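Local atomic coordinates of putative sugar ABC transporter (Yersinia enterocolitica subsp. enterocolitica 8081, PDB entry 5ULB), a protein that probably serves as the periplasmic sugar-binding component of an ABC transporter, binding methylthioribose-like pentoses such as 5-Se-methyl-5-selenoribofuranose. Residues K147-V150 against M156-R159; S126-S131 against Q160-A165; F132-K137 against K233-D238; S30-T35 against F216-Y221. All blocks are in the same frame, centred on the assembly; numbering follows the deposited sequence.

Interaction 1. Residues K147-V150 against M156-R159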
loop_
_atom_site.group_PDB
_atom_site.type_symbol
_atom_site.label_atom_id
_atom_site.label_comp_id
_atom_site.label_asym_id
_atom_site.label_seq_id
_atom_site.Cartn_x
_atom_site.Cartn_y
_atom_site.Cartn_z
ATOM N N LYS A 147 -0.247 -10.329 -16.598
ATOM C CA LYS A 147 0.249 -9.573 -15.454
ATOM C C LYS A 147 -0.430 -8.175 -15.502
ATOM O O LYS A 147 -0.503 -7.548 -16.526
ATOM C CB LYS A 147 1.789 -9.424 -15.582
ATOM C CG LYS A 147 2.405 -8.518 -14.508
ATOM C CD LYS A 147 3.884 -8.668 -14.442
ATOM C CE LYS A 147 4.695 -8.291 -15.605
ATOM N NZ LYS A 147 4.834 -6.926 -15.824
ATOM N N LEU A 148 -0.877 -7.778 -14.306
ATOM C CA LEU A 148 -1.409 -6.369 -14.134
ATOM C C LEU A 148 -0.370 -5.636 -13.313
ATOM O O LEU A 148 -0.068 -6.000 -12.171
ATOM C CB LEU A 148 -2.737 -6.360 -13.421
ATOM C CG LEU A 148 -3.759 -7.439 -13.850
ATOM C CD1 LEU A 148 -5.008 -7.430 -12.973
ATOM C CD2 LEU A 148 -4.138 -7.296 -15.317
ATOM N N TRP A 149 0.231 -4.584 -13.915
ATOM C CA TRP A 149 1.432 -4.004 -13.387
ATOM C C TRP A 149 1.659 -2.611 -14.087
ATOM O O TRP A 149 1.210 -2.464 -15.223
ATOM C CB TRP A 149 2.636 -4.914 -13.734
ATOM C CG TRP A 149 3.986 -4.528 -13.261
ATOM C CD1 TRP A 149 4.511 -4.642 -12.008
ATOM C CD2 TRP A 149 4.995 -3.820 -14.037
ATOM N NE1 TRP A 149 5.735 -4.101 -12.006
ATOM C CE2 TRP A 149 6.117 -3.603 -13.214
ATOM C CE3 TRP A 149 5.073 -3.448 -15.379
ATOM C CZ2 TRP A 149 7.268 -3.034 -13.669
ATOM C CZ3 TRP A 149 6.193 -2.846 -15.828
ATOM C CH2 TRP A 149 7.262 -2.662 -14.971
ATOM N N VAL A 150 2.277 -1.725 -13.410
ATOM C CA VAL A 150 2.694 -0.388 -13.984
ATOM C C VAL A 150 4.129 -0.105 -13.627
ATOM O O VAL A 150 4.525 -0.247 -12.483
ATOM C CB VAL A 150 1.711 0.712 -13.571
ATOM C CG1 VAL A 150 1.639 0.932 -12.077
ATOM C CG2 VAL A 150 2.002 2.008 -14.276
HETATM N N MSE A 156 6.506 -1.421 -7.529
HETATM C CA MSE A 156 6.305 -2.104 -8.803
HETATM C C MSE A 156 7.632 -2.617 -9.303
HETATM O O MSE A 156 7.695 -3.756 -9.871
HETATM C CB MSE A 156 5.633 -1.197 -9.808
HETATM C CG MSE A 156 4.177 -0.884 -9.449
HETATM SE SE MSE A 156 3.094 -2.401 -9.748
HETATM C CE MSE A 156 1.581 -1.944 -8.590
ATOM N N GLU A 157 8.700 -1.886 -9.208
ATOM C CA GLU A 157 9.958 -2.387 -9.732
ATOM C C GLU A 157 10.471 -3.571 -8.864
ATOM O O GLU A 157 11.002 -4.549 -9.425
ATOM C CB GLU A 157 10.948 -1.245 -9.921
ATOM C CG GLU A 157 10.525 -0.272 -11.120
ATOM C CD GLU A 157 10.404 -0.862 -12.638
ATOM O OE1 GLU A 157 9.760 -0.048 -13.486
ATOM O OE2 GLU A 157 10.919 -2.119 -13.021
ATOM N N ARG A 158 10.267 -3.522 -7.548
ATOM C CA ARG A 158 10.674 -4.671 -6.735
ATOM C C ARG A 158 9.826 -5.902 -6.985
ATOM O O ARG A 158 10.337 -7.031 -7.011
ATOM C CB ARG A 158 10.609 -4.282 -5.292
ATOM C CG ARG A 158 11.698 -3.233 -4.820
ATOM C CD ARG A 158 11.562 -3.013 -3.315
ATOM N NE ARG A 158 10.436 -2.359 -2.859
ATOM C CZ ARG A 158 10.271 -0.991 -2.659
ATOM N NH1 ARG A 158 11.341 -0.147 -2.882
ATOM N NH2 ARG A 158 8.933 -0.438 -2.267
ATOM N N ARG A 159 8.528 -5.728 -7.181
ATOM C CA ARG A 159 7.649 -6.883 -7.529
ATOM C C ARG A 159 8.043 -7.463 -8.861
ATOM O O ARG A 159 8.089 -8.699 -9.013
ATOM C CB ARG A 159 6.214 -6.460 -7.518
ATOM C CG ARG A 159 5.740 -6.108 -6.114
ATOM C CD ARG A 159 4.443 -5.348 -5.980
ATOM N NE ARG A 159 4.257 -4.857 -4.655
ATOM C CZ ARG A 159 3.297 -4.045 -4.262
ATOM N NH1 ARG A 159 2.238 -3.785 -5.035
ATOM N NH2 ARG A 159 3.366 -3.474 -3.090
#
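Trp149 lies against Met156, a selenomethionine, at the turn of a beta-alpha-beta unit. The loop after strand 143-148 meets the first residues of helix 154-169 here, beside the sugar pocket. The two side chains run past each other in opposite directions. CG of Trp149 is anti to the backbone N (chi1 -179°), which carries the indole out to the helix. The ring then presents its N-H edge: Trp149 NE1 donates to Met156 O at 2.9 Å, with a nearly straight N-H...O angle of 167°. The oxygen lies in the indole plane, but the donor stands above the carbonyl plane of Met156. This bond helps to fix the rotation of the ring.

The side chain of Met156 bends at CG and brings SE back beside the pyrrole part of the ring. SE is 4.1 Å from the centroid of the five-membered ring of Trp149 in an oblique Met-aromatic contact. The two side chains come closest at Trp149 CD1 and Met156 SE, 3.5 Å apart. Met156 also touches the bound selenoribose, and Arg159, on the same helix, hydrogen-bonds sugar O3.

Glu157 is modelled in two conformers, so its place at the benzene edge of the indole is less certain. Val150 CG1 packs on Met156 CG at 4.1 Å. Val150 O, buried here with no partner in the model, is 3.0 Å from Met156 CB.

Interaction 2. Residues S126-S131 against Q160-A165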
loop_
_atom_site.group_PDB
_atom_site.type_symbol
_atom_site.label_atom_id
_atom_site.label_comp_id
_atom_site.label_asym_id
_atom_site.label_seq_id
_atom_site.Cartn_x
_atom_site.Cartn_y
_atom_site.Cartn_z
ATOM N N SER A 126 8.533 -10.790 -0.912
ATOM C CA SER A 126 7.612 -11.764 -0.247
ATOM C C SER A 126 6.140 -11.619 -0.764
ATOM O O SER A 126 5.475 -12.632 -0.993
ATOM C CB SER A 126 7.667 -11.576 1.239
ATOM O OG SER A 126 6.823 -12.534 1.849
ATOM N N LEU A 127 5.684 -10.402 -0.945
ATOM C CA LEU A 127 4.324 -10.205 -1.522
ATOM C C LEU A 127 4.234 -10.967 -2.828
ATOM O O LEU A 127 3.174 -11.579 -3.137
ATOM C CB LEU A 127 4.002 -8.729 -1.754
ATOM C CG LEU A 127 3.841 -7.873 -0.530
ATOM C CD1 LEU A 127 3.703 -6.395 -0.909
ATOM C CD2 LEU A 127 2.680 -8.276 0.338
ATOM N N THR A 128 5.256 -10.878 -3.683
ATOM C CA THR A 128 5.300 -11.568 -4.945
ATOM C C THR A 128 5.405 -13.082 -4.772
ATOM O O THR A 128 4.720 -13.826 -5.452
ATOM C CB THR A 128 6.451 -11.006 -5.805
ATOM O OG1 THR A 128 6.280 -9.611 -6.000
ATOM C CG2 THR A 128 6.616 -11.687 -7.088
ATOM N N ASN A 129 6.382 -13.486 -3.947
ATOM C CA ASN A 129 6.597 -14.920 -3.772
ATOM C C ASN A 129 5.356 -15.598 -3.281
ATOM O O ASN A 129 5.103 -16.759 -3.648
ATOM C CB ASN A 129 7.820 -15.143 -2.890
ATOM C CG ASN A 129 9.143 -14.727 -3.558
ATOM O OD1 ASN A 129 9.244 -14.665 -4.744
ATOM N ND2 ASN A 129 10.136 -14.407 -2.731
ATOM N N GLU A 130 4.597 -14.965 -2.367
ATOM C CA GLU A 130 3.420 -15.603 -1.844
ATOM C C GLU A 130 2.224 -15.604 -2.790
ATOM O O GLU A 130 1.369 -16.463 -2.786
ATOM C CB GLU A 130 3.062 -14.996 -0.496
ATOM C CG GLU A 130 4.082 -15.232 0.582
ATOM C CD GLU A 130 4.609 -16.704 0.822
ATOM O OE1 GLU A 130 3.892 -17.602 0.762
ATOM O OE2 GLU A 130 5.862 -16.834 1.116
ATOM N N SER A 131 2.092 -14.543 -3.607
ATOM C CA SER A 131 0.918 -14.378 -4.502
ATOM C C SER A 131 1.160 -15.081 -5.824
ATOM O O SER A 131 0.452 -16.041 -6.197
ATOM C CB SER A 131 0.580 -12.879 -4.701
ATOM O OG SER A 131 1.626 -12.149 -5.256
ATOM N N GLN A 160 8.348 -6.625 -9.852
ATOM C CA GLN A 160 8.732 -7.125 -11.163
ATOM C C GLN A 160 10.058 -7.929 -11.054
ATOM O O GLN A 160 10.152 -8.969 -11.705
ATOM C CB GLN A 160 8.974 -5.915 -12.122
ATOM C CG GLN A 160 9.461 -6.267 -13.520
ATOM C CD GLN A 160 8.438 -7.064 -14.310
ATOM O OE1 GLN A 160 7.225 -7.052 -14.033
ATOM N NE2 GLN A 160 8.899 -7.621 -15.409
ATOM N N ALA A 161 11.004 -7.488 -10.264
ATOM C CA ALA A 161 12.297 -8.234 -10.136
ATOM C C ALA A 161 12.018 -9.626 -9.526
ATOM O O ALA A 161 12.566 -10.631 -10.004
ATOM C CB ALA A 161 13.316 -7.474 -9.331
ATOM N N ALA A 162 11.191 -9.630 -8.479
ATOM C CA ALA A 162 10.891 -10.916 -7.848
ATOM C C ALA A 162 10.135 -11.844 -8.797
ATOM O O ALA A 162 10.343 -13.092 -8.826
ATOM C CB ALA A 162 10.135 -10.704 -6.549
ATOM N N TYR A 163 9.188 -11.301 -9.554
ATOM C CA TYR A 163 8.459 -12.009 -10.573
ATOM C C TYR A 163 9.385 -12.573 -11.629
ATOM O O TYR A 163 9.238 -13.773 -12.028
ATOM C CB TYR A 163 7.417 -11.069 -11.143
ATOM C CG TYR A 163 6.768 -11.473 -12.473
ATOM C CD1 TYR A 163 5.707 -12.407 -12.541
ATOM C CD2 TYR A 163 7.193 -10.884 -13.636
ATOM C CE1 TYR A 163 5.111 -12.644 -13.774
ATOM C CE2 TYR A 163 6.591 -11.179 -14.868
ATOM C CZ TYR A 163 5.524 -12.067 -14.870
ATOM O OH TYR A 163 4.878 -12.341 -16.044
ATOM N N GLN A 164 10.329 -11.778 -12.144
ATOM C CA GLN A 164 11.234 -12.284 -13.173
ATOM C C GLN A 164 12.064 -13.466 -12.622
ATOM O O GLN A 164 12.306 -14.419 -13.364
ATOM C CB GLN A 164 12.136 -11.210 -13.685
ATOM C CG GLN A 164 11.468 -10.191 -14.590
ATOM C CD GLN A 164 10.970 -10.730 -15.944
ATOM O OE1 GLN A 164 9.943 -10.220 -16.503
ATOM N NE2 GLN A 164 11.672 -11.698 -16.469
ATOM N N ALA A 165 12.462 -13.406 -11.329
ATOM C CA ALA A 165 13.119 -14.582 -10.784
ATOM C C ALA A 165 12.283 -15.842 -10.781
ATOM O O ALA A 165 12.783 -16.972 -11.049
ATOM C CB ALA A 165 13.699 -14.221 -9.435
HETATM O O HOH W 1 11.351 -14.223 -6.472
#
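Two neighbouring helices of the domain, 124-138 and 154-169, pack through Thr128 and Ala162. Over these segments their axes come within 8.7 Å and their directions differ by 41°. Small residues allow the approach: the CA atoms of Thr128 and Ala162 are 6.3 Å apart.

Thr128 points at the other helix and uses its methyl branch. CG2 is anti to the backbone N, which sends it between Ala162 and Tyr163. Thr128 CG2 meets Ala162 CB at 3.7 Å and lies 3.6 Å from Tyr163 N. Tyr163 CB borders the same methyl at a longer distance. The hydroxyl branch, OG1, turns back to its own helix and hydrogen-bonds Asp124 O.

The Tyr163 ring leads away from this contact. It meets Phe132 edge-to-face, and its OH is hydrogen-bonded to Glu175. The ring also meets that of Trp210, with the two planes at about 15°. Next to Thr128 in the chain, Asn129 joins the helices through a water. This water donates to Asn129 OD1 at 2.8 Å and to Ala162 O at 2.8 Å, so it bridges an amide oxygen and a helix carbonyl.

No direct hydrogen bond crosses between the segments. The contact therefore relies on methyl-to-methyl packing, with the bridging water supplying its polar link.

Interaction 3. Residues F132-K137 against K233-D238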
loop_
_atom_site.group_PDB
_atom_site.type_symbol
_atom_site.label_atom_id
_atom_site.label_comp_id
_atom_site.label_asym_id
_atom_site.label_seq_id
_atom_site.Cartn_x
_atom_site.Cartn_y
_atom_site.Cartn_z
ATOM N N PHE A 132 2.188 -14.643 -6.523
ATOM C CA PHE A 132 2.599 -15.293 -7.729
ATOM C C PHE A 132 3.069 -16.734 -7.496
ATOM O O PHE A 132 2.834 -17.623 -8.309
ATOM C CB PHE A 132 3.654 -14.474 -8.518
ATOM C CG PHE A 132 3.935 -14.997 -9.889
ATOM C CD1 PHE A 132 2.980 -14.908 -10.856
ATOM C CD2 PHE A 132 5.165 -15.592 -10.203
ATOM C CE1 PHE A 132 3.207 -15.369 -12.072
ATOM C CE2 PHE A 132 5.376 -16.097 -11.463
ATOM C CZ PHE A 132 4.367 -16.000 -12.382
ATOM N N GLY A 133 3.736 -16.957 -6.376
ATOM C CA GLY A 133 4.112 -18.317 -6.068
ATOM C C GLY A 133 2.968 -19.227 -5.876
ATOM O O GLY A 133 3.036 -20.417 -6.188
ATOM N N GLN A 134 1.824 -18.748 -5.337
ATOM C CA GLN A 134 0.609 -19.587 -5.239
ATOM C C GLN A 134 0.110 -19.922 -6.581
ATOM O O GLN A 134 -0.380 -21.049 -6.768
ATOM C CB GLN A 134 -0.450 -18.924 -4.398
ATOM C CG GLN A 134 -1.548 -19.890 -3.968
ATOM C CD GLN A 134 -1.097 -21.005 -3.028
ATOM O OE1 GLN A 134 -0.335 -20.712 -2.033
ATOM N NE2 GLN A 134 -1.405 -22.196 -3.377
ATOM N N LEU A 135 0.182 -19.009 -7.523
ATOM C CA LEU A 135 -0.205 -19.275 -8.903
ATOM C C LEU A 135 0.628 -20.450 -9.465
ATOM O O LEU A 135 0.204 -21.421 -10.064
ATOM C CB LEU A 135 -0.117 -17.992 -9.725
ATOM C CG LEU A 135 -0.607 -17.977 -11.180
ATOM C CD1 LEU A 135 -0.672 -16.528 -11.629
ATOM C CD2 LEU A 135 0.299 -18.726 -12.100
ATOM N N VAL A 136 1.938 -20.347 -9.241
ATOM C CA VAL A 136 2.859 -21.386 -9.732
ATOM C C VAL A 136 2.479 -22.702 -9.142
ATOM O O VAL A 136 2.485 -23.726 -9.856
ATOM C CB VAL A 136 4.294 -21.006 -9.399
ATOM C CG1 VAL A 136 5.257 -22.182 -9.679
ATOM C CG2 VAL A 136 4.758 -19.715 -10.182
ATOM N N LYS A 137 2.273 -22.766 -7.821
ATOM C CA LYS A 137 1.925 -24.015 -7.114
ATOM C C LYS A 137 0.601 -24.545 -7.716
ATOM O O LYS A 137 0.495 -25.731 -8.046
ATOM C CB LYS A 137 1.716 -23.714 -5.668
ATOM C CG LYS A 137 2.953 -23.451 -4.854
ATOM C CD LYS A 137 2.613 -23.155 -3.354
ATOM C CE LYS A 137 3.861 -22.887 -2.554
ATOM N NZ LYS A 137 3.579 -22.480 -1.212
ATOM N N LYS A 233 -8.183 -17.841 -13.030
ATOM C CA LYS A 233 -7.990 -17.589 -11.620
ATOM C C LYS A 233 -7.153 -16.344 -11.338
ATOM O O LYS A 233 -6.203 -16.080 -12.063
ATOM C CB LYS A 233 -7.379 -18.846 -10.964
ATOM C CG LYS A 233 -8.306 -20.070 -11.092
ATOM C CD LYS A 233 -9.813 -19.789 -10.788
ATOM C CE LYS A 233 -10.732 -20.998 -11.012
ATOM N NZ LYS A 233 -12.230 -20.659 -11.179
ATOM N N LEU A 234 -7.533 -15.614 -10.298
ATOM C CA LEU A 234 -6.892 -14.371 -9.948
ATOM C C LEU A 234 -6.060 -14.469 -8.639
ATOM O O LEU A 234 -6.567 -15.029 -7.651
ATOM C CB LEU A 234 -7.862 -13.200 -9.660
ATOM C CG LEU A 234 -8.752 -12.738 -10.681
ATOM C CD1 LEU A 234 -9.801 -11.751 -10.142
ATOM C CD2 LEU A 234 -7.918 -12.081 -11.786
ATOM N N TYR A 235 -4.856 -13.922 -8.681
ATOM C CA TYR A 235 -3.929 -13.919 -7.537
ATOM C C TYR A 235 -3.493 -12.487 -7.385
ATOM O O TYR A 235 -2.947 -11.911 -8.305
ATOM C CB TYR A 235 -2.744 -14.828 -7.884
ATOM C CG TYR A 235 -3.125 -16.277 -8.101
ATOM C CD1 TYR A 235 -3.682 -16.686 -9.286
ATOM C CD2 TYR A 235 -3.033 -17.219 -7.084
ATOM C CE1 TYR A 235 -4.105 -17.998 -9.463
ATOM C CE2 TYR A 235 -3.452 -18.510 -7.242
ATOM C CZ TYR A 235 -3.959 -18.886 -8.445
ATOM O OH TYR A 235 -4.423 -20.159 -8.626
ATOM N N SER A 236 -3.697 -11.919 -6.167
ATOM C CA SER A 236 -3.438 -10.498 -5.950
ATOM C C SER A 236 -2.540 -10.202 -4.789
ATOM O O SER A 236 -2.469 -10.907 -3.792
ATOM C CB SER A 236 -4.843 -9.805 -5.743
ATOM O OG SER A 236 -4.781 -8.388 -5.917
ATOM N N ILE A 237 -2.001 -8.993 -4.877
ATOM C CA ILE A 237 -1.417 -8.232 -3.772
ATOM C C ILE A 237 -2.457 -7.196 -3.309
ATOM O O ILE A 237 -3.282 -6.719 -4.148
ATOM C CB ILE A 237 -0.104 -7.608 -4.233
ATOM C CG1 ILE A 237 0.932 -8.743 -4.533
ATOM C CG2 ILE A 237 0.469 -6.643 -3.209
ATOM C CD1 ILE A 237 2.198 -8.326 -5.169
ATOM N N ASP A 238 -2.433 -6.895 -2.055
ATOM C CA ASP A 238 -3.282 -5.925 -1.373
ATOM C C ASP A 238 -4.639 -6.442 -0.920
ATOM O O ASP A 238 -5.089 -7.444 -1.454
ATOM C CB ASP A 238 -3.492 -4.591 -2.105
ATOM C CG ASP A 238 -2.258 -3.918 -2.579
ATOM O OD1 ASP A 238 -1.258 -3.836 -1.787
ATOM O OD2 ASP A 238 -2.267 -3.413 -3.762
#
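Segment 132-137 is helical and passes over the strand 233-237, with the CA atoms of Leu135 and Tyr235 6.7 Å apart. Tyr235 points from the strand toward the helix and supplies the largest share of the buried surface. Its ring lies beneath Leu135. Leu135 CB sits almost on the ring normal, 9° off it, and 3.8 Å from the centroid of the Tyr235 ring. This is a CH-pi contact over the face.

The rest of the leucine continues across the ring. With CG anti to the backbone N (chi1 -174°), the branch runs toward the CD1 side of the tyrosine. There Leu135 CD1 meets Tyr235 CD1 at 3.8 Å. The helix backbone covers the other half of the ring: Leu135 N is 3.7 Å from Tyr235 CE2.

The arrangement is that of an alpha/beta domain of a periplasmic binding protein, in which helix 124-138 covers one side of the central sheet. Ala208 of the adjacent strand 208-211 touches both Leu135 and Tyr235. Phe132, one turn earlier, lies against Trp210 of that same strand.

The aliphatic part of Gln134 touches the ring near CE2. Gln134 CG is 4.0 Å from Tyr235 CE2, and the chain then bends away. Its amide NE2 hydrogen-bonds Asp138 OD1. Tyr235 OH is bonded to OD2 of the same aspartate, so one carboxylate at the helix end holds both polar groups. Just past the end of the strand, Asp238 belongs to the sugar pocket, whereas the side chain of Tyr235 is about 13 Å from the bound sugar.

Interaction 4. Residues S30-T35 against F216-Y221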
loop_
_atom_site.group_PDB
_atom_site.type_symbol
_atom_site.label_atom_id
_atom_site.label_comp_id
_atom_site.label_asym_id
_atom_site.label_seq_id
_atom_site.Cartn_x
_atom_site.Cartn_y
_atom_site.Cartn_z
ATOM N N SER A 30 -7.574 8.077 -5.736
ATOM C CA SER A 30 -8.390 7.568 -4.649
ATOM C C SER A 30 -8.755 6.104 -4.774
ATOM O O SER A 30 -9.908 5.726 -4.514
ATOM C CB SER A 30 -9.594 8.485 -4.442
ATOM O OG SER A 30 -10.347 8.573 -5.650
ATOM N N ASP A 31 -7.800 5.284 -5.112
ATOM C CA ASP A 31 -7.991 3.836 -5.078
ATOM C C ASP A 31 -8.207 3.369 -3.628
ATOM O O ASP A 31 -7.933 4.093 -2.683
ATOM C CB ASP A 31 -6.774 3.163 -5.696
ATOM C CG ASP A 31 -5.503 3.457 -4.963
ATOM O OD1 ASP A 31 -4.941 4.563 -5.185
ATOM O OD2 ASP A 31 -5.090 2.644 -4.089
ATOM N N ASP A 32 -8.665 2.137 -3.438
ATOM C CA ASP A 32 -8.961 1.631 -2.123
ATOM C C ASP A 32 -7.710 1.548 -1.217
ATOM O O ASP A 32 -7.826 1.767 0.011
ATOM C CB ASP A 32 -9.600 0.274 -2.159
ATOM C CG ASP A 32 -10.989 0.261 -2.780
ATOM O OD1 ASP A 32 -11.586 1.339 -2.984
ATOM O OD2 ASP A 32 -11.514 -0.910 -2.927
ATOM N N ASN A 33 -6.568 1.195 -1.803
ATOM C CA ASN A 33 -5.360 1.111 -0.974
ATOM C C ASN A 33 -5.029 2.484 -0.406
ATOM O O ASN A 33 -4.751 2.629 0.766
ATOM C CB ASN A 33 -4.202 0.558 -1.831
ATOM C CG ASN A 33 -2.979 0.229 -0.988
ATOM O OD1 ASN A 33 -2.065 1.026 -0.888
ATOM N ND2 ASN A 33 -2.960 -1.055 -0.513
ATOM N N THR A 34 -5.045 3.496 -1.290
ATOM C CA THR A 34 -4.811 4.830 -0.900
ATOM C C THR A 34 -5.809 5.330 0.150
ATOM O O THR A 34 -5.444 6.014 1.130
ATOM C CB THR A 34 -4.805 5.770 -2.156
ATOM O OG1 THR A 34 -3.695 5.409 -2.969
ATOM C CG2 THR A 34 -4.750 7.224 -1.756
ATOM N N THR A 35 -7.087 5.071 -0.094
ATOM C CA THR A 35 -8.106 5.482 0.793
ATOM C C THR A 35 -7.857 4.946 2.260
ATOM O O THR A 35 -7.994 5.667 3.243
ATOM C CB THR A 35 -9.526 5.102 0.271
ATOM O OG1 THR A 35 -9.638 5.724 -1.022
ATOM C CG2 THR A 35 -10.600 5.454 1.212
ATOM N N PHE A 216 -5.984 -2.875 -9.774
ATOM C CA PHE A 216 -5.985 -3.622 -11.005
ATOM C C PHE A 216 -6.824 -4.885 -10.881
ATOM O O PHE A 216 -7.644 -5.150 -11.780
ATOM C CB PHE A 216 -4.547 -4.025 -11.426
ATOM C CG PHE A 216 -3.579 -2.908 -11.733
ATOM C CD1 PHE A 216 -3.965 -1.738 -12.357
ATOM C CD2 PHE A 216 -2.214 -3.039 -11.437
ATOM C CE1 PHE A 216 -3.038 -0.776 -12.707
ATOM C CE2 PHE A 216 -1.294 -2.092 -11.772
ATOM C CZ PHE A 216 -1.714 -0.964 -12.413
ATOM N N THR A 217 -6.648 -5.654 -9.838
ATOM C CA THR A 217 -7.332 -6.913 -9.720
ATOM C C THR A 217 -8.841 -6.695 -9.657
ATOM O O THR A 217 -9.574 -7.492 -10.240
ATOM C CB THR A 217 -6.858 -7.645 -8.474
ATOM O OG1 THR A 217 -5.418 -7.633 -8.475
ATOM C CG2 THR A 217 -7.352 -9.080 -8.452
ATOM N N GLN A 218 -9.298 -5.609 -9.010
ATOM C CA GLN A 218 -10.720 -5.337 -9.018
ATOM C C GLN A 218 -11.250 -5.167 -10.425
ATOM O O GLN A 218 -12.388 -5.624 -10.734
ATOM C CB GLN A 218 -10.979 -4.087 -8.184
ATOM C CG GLN A 218 -10.840 -4.260 -6.690
ATOM C CD GLN A 218 -10.634 -2.967 -5.924
ATOM O OE1 GLN A 218 -10.651 -1.840 -6.527
ATOM N NE2 GLN A 218 -10.396 -3.084 -4.632
ATOM N N GLY A 219 -10.510 -4.438 -11.251
ATOM C CA GLY A 219 -10.978 -4.287 -12.622
ATOM C C GLY A 219 -10.950 -5.560 -13.394
ATOM O O GLY A 219 -11.844 -5.898 -14.229
ATOM N N ALA A 220 -9.862 -6.369 -13.228
ATOM C CA ALA A 220 -9.847 -7.692 -13.896
ATOM C C ALA A 220 -10.983 -8.546 -13.457
ATOM O O ALA A 220 -11.548 -9.250 -14.299
ATOM C CB ALA A 220 -8.534 -8.363 -13.624
ATOM N N TYR A 221 -11.305 -8.549 -12.197
ATOM C CA TYR A 221 -12.423 -9.312 -11.663
ATOM C C TYR A 221 -13.751 -8.982 -12.381
ATOM O O TYR A 221 -14.496 -9.829 -12.827
ATOM C CB TYR A 221 -12.563 -9.104 -10.162
ATOM C CG TYR A 221 -13.682 -9.881 -9.544
ATOM C CD1 TYR A 221 -15.017 -9.387 -9.551
ATOM C CD2 TYR A 221 -13.499 -11.129 -9.005
ATOM C CE1 TYR A 221 -16.067 -10.096 -9.085
ATOM C CE2 TYR A 221 -14.568 -11.825 -8.459
ATOM C CZ TYR A 221 -15.864 -11.324 -8.521
ATOM O OH TYR A 221 -16.857 -12.063 -8.045
HETATM O O HOH W 2 -9.143 0.353 -5.756
#
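The carboxylate of Asp32 and the amide of Gln218 meet with their planes 58° apart. Neither group presents its plane squarely to the other. Gln218 NE2 approaches Asp32 OD2 from above the carboxylate plane, and the oxygen in turn is tilted out of the amide plane. The bond is 3.0 Å long and bent, with an N-H...O angle of 133°.

This contact bridges the two lobes of the periplasmic binding protein fold. It sets the N-terminal end of helix 32-48 against helix 214-226 across the cleft. Gln218 CG is anti to its carbonyl carbon (chi1 -73°), and the chain extends from there to reach Asp32. Both groups have further partners: Gln218 NE2 also bonds Asp243 OD1, and Asp32 OD2 is also hydrogen-bonded to Ser240 OG.

A water makes a second link. It donates to Gln218 OE1 at 2.8 Å and accepts from Asp32 N at 3.0 Å. Both ends of the amide are thus tied to the start of helix 32-48.

Asp31 is the N-cap of that helix. Asp31 OD2 accepts from Thr34 N at 2.9 Å, from above its carboxylate plane. The next residue after Asp32, Asn33, touches the bound sugar. On the second oxygen of the cap, Thr34 OG1 donates to Asp31 OD1 at 2.7 Å, on the syn side.

In the fold
From the N terminus, the chain first passes residues 30-35, whose partner in interaction 4 comes only at 216-221. That contact closes the longest loop and joins the two lobes. Interactions 1 and 2 lie wholly within it. Helix 124-138 starts interaction 2 and then interaction 3. Interaction 2 closes at 160-165 and encloses interaction 1, which spans a short turn from strand 143-148 to helix 154-169. Interaction 3 closes last, at 233-238; it crosses interactions 2 and 4 and encloses interaction 1. Together, interactions 1 to 3 tie helices 124-138 and 154-169 to the sheet of one lobe, and Phe216 touches Leu148 and Trp149 of interaction 1.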